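Local atomic coordinates of HTLV-2 integrase catalytic core domain (Human T-cell leukemia virus 2, PDB entry 6QBT), a protein that probably catalyses the insertion of viral DNA into host DNA as the magnesium-binding catalytic core of the retroviral integrase. Residues Q11-T15 against L26-V30; L65-N71 against H88-H94. The contacts are given in a common frame with arbitrary orientation. Residues are numbered along the deposited sequence.

Both contacts belong to one mixed beta sheet with strand order 37-42, 22-31, 9-19, 66-68, 90-92. Interaction 1 pairs strands 22-31 and 9-19 antiparallel, and interaction 2 pairs 66-68 and 90-92 in parallel; their centres are 12 Å apart. The seam between them is strand 9-19 against 66-68, where Gly-12 N lies 3.1 Å from Asn-68 O, a probable hydrogen bond; Trp-29, from the next strand over, reaches across to place CH2 3.7 Å from Thr-69 CG2. Each contact supplies one ligand of the magnesium ion: Asp-13 OD1 at 2.2 Å and Asp-70 OD2 at 2.0 Å. These two oxygens are 2.7 Å apart, a proximity of like charges that the shared cation offsets.

Interaction 1 (Q11-T15 against L26-V30); sequences QGDVT and LHVWV. With MG (magnesium ion), chain B.
The central beta hairpin of the integrase core, which carries one aspartate of the magnesium site, is built here from 11-15 and 26-30, both extended and running antiparallel at 158° with axes 4.8 Å apart. Gln-11/Val-30, Asp-13/Val-28 and Thr-15/Leu-26 are hydrogen-bonded pairs: Gln-11 N to Val-30 O 2.9 Å and Val-30 N to Gln-11 O 2.8 Å; Asp-13 N to Val-28 O 3.2 Å and Val-28 N to Asp-13 O 3.0 Å; Thr-15 N to Leu-26 O and Leu-26 N to Thr-15 O, both 2.8 Å. Between them lie the non-hydrogen-bonded pairs Gly-12/Trp-29 and Val-14/His-27; the rings of His-27 and Trp-29 pack on helix 47-61. Trp-29 (chi1 m) lays its six-membered ring over Gly-12 CA, 3.8 Å from the centroid, where a CB would clash; Val-14 CG2 sits 3.7 Å from the His-27 ring centroid, also CH-pi. On the face covered by helix 104-122, Thr-15 CG2 meets Leu-26 CB at 3.7 Å, and Asp-13 (chi1 t) binds magnesium through OD1 at 2.2 Å, as in the RNase H-like fold of retroviral integrases.

Interaction 2 (L65-N71 against H88-H94); sequences LHINTDN and HIKHSTH. With MG (magnesium ion), chain B.
Strands 66-68 and 90-92 run parallel, 4.7 Å apart at 19°, pairing His-66 with Lys-90, Ile-67 with His-91 and Asn-68 with Ser-92. The backbone ladder is Lys-90 N to Leu-65 O 3.0 Å, Ile-67 N to Lys-90 O 2.8 Å, Ser-92 N to Ile-67 O 3.0 Å and Thr-69 N to Ser-92 O 3.2 Å. On one face, His-66 (chi1 t) gives NE2 to Ser-92 OG at 2.7 Å; the Ser-92 hydroxyl (chi1 p) in turn donates from OG to Asn-68 OD1 at 2.9 Å, which also accepts His-94 N at 2.8 Å. Lys-90, extended through chi3, lays CG over the His-66 ring, 3.8 Å from its centroid. Helices 73-76 and 78-86 connect the strands in a beta-alpha-beta crossover of the RNase H-like sheet, packing on the face of Ile-67 and His-91. There His-91 (t) donates NE2 to Thr-69 OG1 at 2.7 Å, and Thr-69 OG1 (p) donates to Asp-70 O at 3.0 Å. Past the strand, Asp-70 (p) turns away from 88-94, binding magnesium through OD2 at 2.0 Å while OD1 accepts Gly-72 N.

Interaction 1 (Q11-T15 against L26-V30)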
loop_
_atom_site.group_PDB
_atom_site.type_symbol
_atom_site.label_atom_id
_atom_site.label_comp_id
_atom_site.label_asym_id
_atom_site.label_seq_id
_atom_site.Cartn_x
_atom_site.Cartn_y
_atom_site.Cartn_z
ATOM N N GLN A 11 -5.314 -19.832 -7.901
ATOM C CA GLN A 11 -4.528 -21.022 -7.522
ATOM C C GLN A 11 -3.533 -20.605 -6.463
ATOM O O GLN A 11 -2.946 -19.531 -6.575
ATOM C CB GLN A 11 -3.718 -21.543 -8.696
ATOM C CG GLN A 11 -4.509 -21.852 -9.939
ATOM C CD GLN A 11 -4.633 -23.314 -10.143
ATOM O OE1 GLN A 11 -4.983 -24.063 -9.216
ATOM N NE2 GLN A 11 -4.307 -23.749 -11.347
ATOM N N GLY A 12 -3.328 -21.453 -5.460
ATOM C CA GLY A 12 -2.403 -21.162 -4.348
ATOM C C GLY A 12 -1.604 -22.387 -3.981
ATOM O O GLY A 12 -2.128 -23.499 -4.023
ATOM N N ASP A 13 -0.318 -22.183 -3.689
ATOM C CA ASP A 13 0.548 -23.199 -3.111
ATOM C C ASP A 13 1.657 -22.487 -2.333
ATOM O O ASP A 13 1.880 -21.272 -2.481
ATOM C CB ASP A 13 1.129 -24.112 -4.204
ATOM C CG ASP A 13 1.749 -25.415 -3.658
ATOM O OD1 ASP A 13 1.563 -25.832 -2.488
ATOM O OD2 ASP A 13 2.466 -26.065 -4.420
ATOM N N VAL A 14 2.341 -23.246 -1.488
ATOM C CA VAL A 14 3.539 -22.778 -0.869
ATOM C C VAL A 14 4.719 -23.404 -1.615
ATOM O O VAL A 14 4.737 -24.602 -1.837
ATOM C CB VAL A 14 3.534 -23.127 0.624
ATOM C CG1 VAL A 14 4.895 -22.858 1.238
ATOM C CG2 VAL A 14 2.465 -22.297 1.346
ATOM N N THR A 15 5.695 -22.584 -2.010
ATOM C CA THR A 15 6.957 -23.092 -2.555
ATOM C C THR A 15 8.104 -22.675 -1.629
ATOM O O THR A 15 7.938 -21.780 -0.831
ATOM C CB THR A 15 7.204 -22.650 -4.017
ATOM O OG1 THR A 15 8.400 -23.282 -4.490
ATOM C CG2 THR A 15 7.359 -21.148 -4.147
ATOM N N LEU A 26 7.537 -19.405 0.557
ATOM C CA LEU A 26 6.887 -18.459 -0.311
ATOM C C LEU A 26 5.437 -18.922 -0.467
ATOM O O LEU A 26 5.174 -19.989 -1.034
ATOM C CB LEU A 26 7.607 -18.405 -1.661
ATOM C CG LEU A 26 8.851 -17.513 -1.767
ATOM C CD1 LEU A 26 9.655 -17.286 -0.494
ATOM C CD2 LEU A 26 9.743 -18.133 -2.790
ATOM N N HIS A 27 4.515 -18.151 0.085
ATOM C CA HIS A 27 3.104 -18.388 -0.115
ATOM C C HIS A 27 2.698 -17.568 -1.354
ATOM O O HIS A 27 2.804 -16.320 -1.352
ATOM C CB HIS A 27 2.308 -17.889 1.069
ATOM C CG HIS A 27 2.504 -18.659 2.324
ATOM N ND1 HIS A 27 3.670 -18.596 3.062
ATOM C CD2 HIS A 27 1.653 -19.444 3.026
ATOM C CE1 HIS A 27 3.540 -19.351 4.140
ATOM N NE2 HIS A 27 2.329 -19.879 4.142
ATOM N N VAL A 28 2.218 -18.271 -2.379
ATOM C CA VAL A 28 2.018 -17.738 -3.708
ATOM C C VAL A 28 0.543 -17.901 -4.096
ATOM O O VAL A 28 0.005 -18.987 -4.036
ATOM C CB VAL A 28 2.908 -18.504 -4.721
ATOM C CG1 VAL A 28 2.617 -18.096 -6.168
ATOM C CG2 VAL A 28 4.386 -18.329 -4.390
ATOM N N TRP A 29 -0.097 -16.822 -4.510
ATOM C CA TRP A 29 -1.461 -16.906 -5.045
ATOM C C TRP A 29 -1.427 -16.299 -6.420
ATOM O O TRP A 29 -0.789 -15.258 -6.617
ATOM C CB TRP A 29 -2.461 -16.105 -4.187
ATOM C CG TRP A 29 -2.678 -16.726 -2.885
ATOM C CD1 TRP A 29 -2.058 -16.416 -1.696
ATOM C CD2 TRP A 29 -3.563 -17.784 -2.616
ATOM N NE1 TRP A 29 -2.534 -17.223 -0.698
ATOM C CE2 TRP A 29 -3.460 -18.078 -1.238
ATOM C CE3 TRP A 29 -4.437 -18.540 -3.413
ATOM C CZ2 TRP A 29 -4.198 -19.107 -0.639
ATOM C CZ3 TRP A 29 -5.180 -19.541 -2.815
ATOM C CH2 TRP A 29 -5.065 -19.810 -1.439
ATOM N N VAL A 30 -2.128 -16.920 -7.358
ATOM C CA VAL A 30 -2.142 -16.391 -8.716
ATOM C C VAL A 30 -3.538 -16.502 -9.325
ATOM O O VAL A 30 -4.202 -17.535 -9.201
ATOM C CB VAL A 30 -1.003 -17.010 -9.577
ATOM C CG1 VAL A 30 -0.976 -18.494 -9.434
ATOM C CG2 VAL A 30 -1.097 -16.588 -11.034
HETATM MG MG MG B . 2.168 -27.539 -1.235
#

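Interaction 2 (L65-N71 against H88-H94)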
loop_
_atom_site.group_PDB
_atom_site.type_symbol
_atom_site.label_atom_id
_atom_site.label_comp_id
_atom_site.label_asym_id
_atom_site.label_seq_id
_atom_site.Cartn_x
_atom_site.Cartn_y
_atom_site.Cartn_z
ATOM N N LEU A 65 -13.617 -15.169 -5.646
ATOM C CA LEU A 65 -14.805 -15.993 -5.436
ATOM C C LEU A 65 -14.438 -17.436 -5.048
ATOM O O LEU A 65 -15.091 -18.042 -4.220
ATOM C CB LEU A 65 -15.679 -16.021 -6.695
ATOM C CG LEU A 65 -16.235 -14.671 -7.164
ATOM C CD1 LEU A 65 -16.915 -14.854 -8.518
ATOM C CD2 LEU A 65 -17.201 -14.038 -6.145
ATOM N N HIS A 66 -13.379 -17.961 -5.656
ATOM C CA HIS A 66 -13.053 -19.378 -5.606
ATOM C C HIS A 66 -11.531 -19.497 -5.560
ATOM O O HIS A 66 -10.833 -18.870 -6.357
ATOM C CB HIS A 66 -13.619 -20.059 -6.873
ATOM C CG HIS A 66 -13.465 -21.551 -6.921
ATOM N ND1 HIS A 66 -14.056 -22.313 -7.905
ATOM C CD2 HIS A 66 -12.785 -22.423 -6.140
ATOM C CE1 HIS A 66 -13.758 -23.587 -7.722
ATOM N NE2 HIS A 66 -12.989 -23.680 -6.654
ATOM N N ILE A 67 -11.036 -20.279 -4.608
ATOM C CA ILE A 67 -9.619 -20.670 -4.552
ATOM C C ILE A 67 -9.418 -22.193 -4.677
ATOM O O ILE A 67 -10.213 -22.979 -4.163
ATOM C CB ILE A 67 -8.930 -20.155 -3.276
ATOM C CG1 ILE A 67 -9.724 -20.562 -2.036
ATOM C CG2 ILE A 67 -8.784 -18.649 -3.357
ATOM C CD1 ILE A 67 -8.911 -20.637 -0.762
ATOM N N ASN A 68 -8.364 -22.584 -5.392
ATOM C CA ASN A 68 -7.966 -23.985 -5.503
ATOM C C ASN A 68 -6.549 -24.142 -5.010
ATOM O O ASN A 68 -5.657 -23.423 -5.451
ATOM C CB ASN A 68 -8.082 -24.493 -6.943
ATOM C CG ASN A 68 -7.983 -25.998 -7.023
ATOM O OD1 ASN A 68 -8.997 -26.715 -6.981
ATOM N ND2 ASN A 68 -6.753 -26.503 -7.073
ATOM N N THR A 69 -6.358 -25.087 -4.095
ATOM C CA THR A 69 -5.073 -25.382 -3.475
ATOM C C THR A 69 -4.740 -26.888 -3.573
ATOM O O THR A 69 -5.539 -27.683 -4.068
ATOM C CB THR A 69 -5.103 -24.963 -1.984
ATOM O OG1 THR A 69 -6.007 -25.800 -1.235
ATOM C CG2 THR A 69 -5.532 -23.497 -1.850
ATOM N N ASP A 70 -3.551 -27.262 -3.104
ATOM C CA ASP A 70 -3.201 -28.677 -2.856
ATOM C C ASP A 70 -3.798 -29.095 -1.512
ATOM O O ASP A 70 -4.470 -28.291 -0.845
ATOM C CB ASP A 70 -1.662 -28.959 -2.958
ATOM C CG ASP A 70 -0.804 -28.241 -1.894
ATOM O OD1 ASP A 70 -1.325 -27.718 -0.874
ATOM O OD2 ASP A 70 0.445 -28.204 -2.085
ATOM N N ASN A 71 -3.547 -30.342 -1.124
ATOM C CA ASN A 71 -3.974 -30.876 0.173
ATOM C C ASN A 71 -3.010 -30.619 1.323
ATOM O O ASN A 71 -3.053 -31.341 2.306
ATOM C CB ASN A 71 -4.201 -32.390 0.064
ATOM C CG ASN A 71 -5.313 -32.733 -0.884
ATOM O OD1 ASN A 71 -5.123 -33.538 -1.785
ATOM N ND2 ASN A 71 -6.484 -32.119 -0.698
ATOM N N HIS A 88 -17.224 -16.459 2.677
ATOM C CA HIS A 88 -17.853 -16.901 1.401
ATOM C C HIS A 88 -16.863 -17.024 0.247
ATOM O O HIS A 88 -17.045 -16.466 -0.834
ATOM C CB HIS A 88 -19.050 -16.019 1.046
ATOM C CG HIS A 88 -20.045 -15.927 2.153
ATOM N ND1 HIS A 88 -20.185 -14.800 2.942
ATOM C CD2 HIS A 88 -20.885 -16.856 2.671
ATOM C CE1 HIS A 88 -21.104 -15.021 3.867
ATOM N NE2 HIS A 88 -21.550 -16.258 3.720
ATOM N N ILE A 89 -15.794 -17.757 0.508
ATOM C CA ILE A 89 -14.804 -18.070 -0.498
ATOM C C ILE A 89 -14.872 -19.588 -0.712
ATOM O O ILE A 89 -14.621 -20.364 0.225
ATOM C CB ILE A 89 -13.394 -17.645 -0.043
ATOM C CG1 ILE A 89 -13.329 -16.125 0.196
ATOM C CG2 ILE A 89 -12.366 -18.022 -1.100
ATOM C CD1 ILE A 89 -12.116 -15.651 0.980
ATOM N N LYS A 90 -15.237 -20.001 -1.929
ATOM C CA LYS A 90 -15.277 -21.431 -2.287
ATOM C C LYS A 90 -13.841 -21.955 -2.329
ATOM O O LYS A 90 -12.943 -21.291 -2.875
ATOM C CB LYS A 90 -15.973 -21.617 -3.640
ATOM C CG LYS A 90 -15.959 -23.017 -4.213
ATOM C CD LYS A 90 -16.959 -23.130 -5.356
ATOM C CE LYS A 90 -16.910 -24.499 -6.031
ATOM N NZ LYS A 90 -17.254 -25.616 -5.113
ATOM N N HIS A 91 -13.626 -23.121 -1.732
ATOM C CA HIS A 91 -12.307 -23.729 -1.646
ATOM C C HIS A 91 -12.378 -25.144 -2.151
ATOM O O HIS A 91 -13.092 -25.950 -1.591
ATOM C CB HIS A 91 -11.813 -23.726 -0.206
ATOM C CG HIS A 91 -10.431 -24.267 -0.052
ATOM N ND1 HIS A 91 -9.991 -24.856 1.109
ATOM C CD2 HIS A 91 -9.391 -24.314 -0.918
ATOM C CE1 HIS A 91 -8.734 -25.229 0.954
ATOM N NE2 HIS A 91 -8.349 -24.923 -0.267
ATOM N N SER A 92 -11.637 -25.446 -3.203
ATOM C CA SER A 92 -11.551 -26.795 -3.724
ATOM C C SER A 92 -10.090 -27.168 -3.764
ATOM O O SER A 92 -9.231 -26.300 -3.624
ATOM C CB SER A 92 -12.172 -26.855 -5.112
ATOM O OG SER A 92 -11.590 -25.865 -5.956
ATOM N N THR A 93 -9.813 -28.457 -3.949
ATOM C CA THR A 93 -8.430 -28.993 -3.931
ATOM C C THR A 93 -8.143 -29.911 -5.142
ATOM O O THR A 93 -7.742 -31.042 -4.980
ATOM C CB THR A 93 -8.098 -29.708 -2.579
ATOM O OG1 THR A 93 -9.081 -30.704 -2.305
ATOM C CG2 THR A 93 -8.063 -28.723 -1.391
ATOM N N HIS A 94 -8.343 -29.391 -6.353
ATOM C CA HIS A 94 -8.030 -30.115 -7.596
ATOM C C HIS A 94 -6.553 -30.018 -7.963
ATOM O O HIS A 94 -6.039 -30.890 -8.673
ATOM C CB HIS A 94 -8.876 -29.594 -8.763
ATOM C CG HIS A 94 -10.357 -29.646 -8.518
ATOM N ND1 HIS A 94 -11.152 -28.514 -8.491
ATOM C CD2 HIS A 94 -11.191 -30.692 -8.290
ATOM C CE1 HIS A 94 -12.408 -28.861 -8.261
ATOM N NE2 HIS A 94 -12.457 -30.176 -8.133
HETATM MG MG MG B . 2.168 -27.539 -1.235
#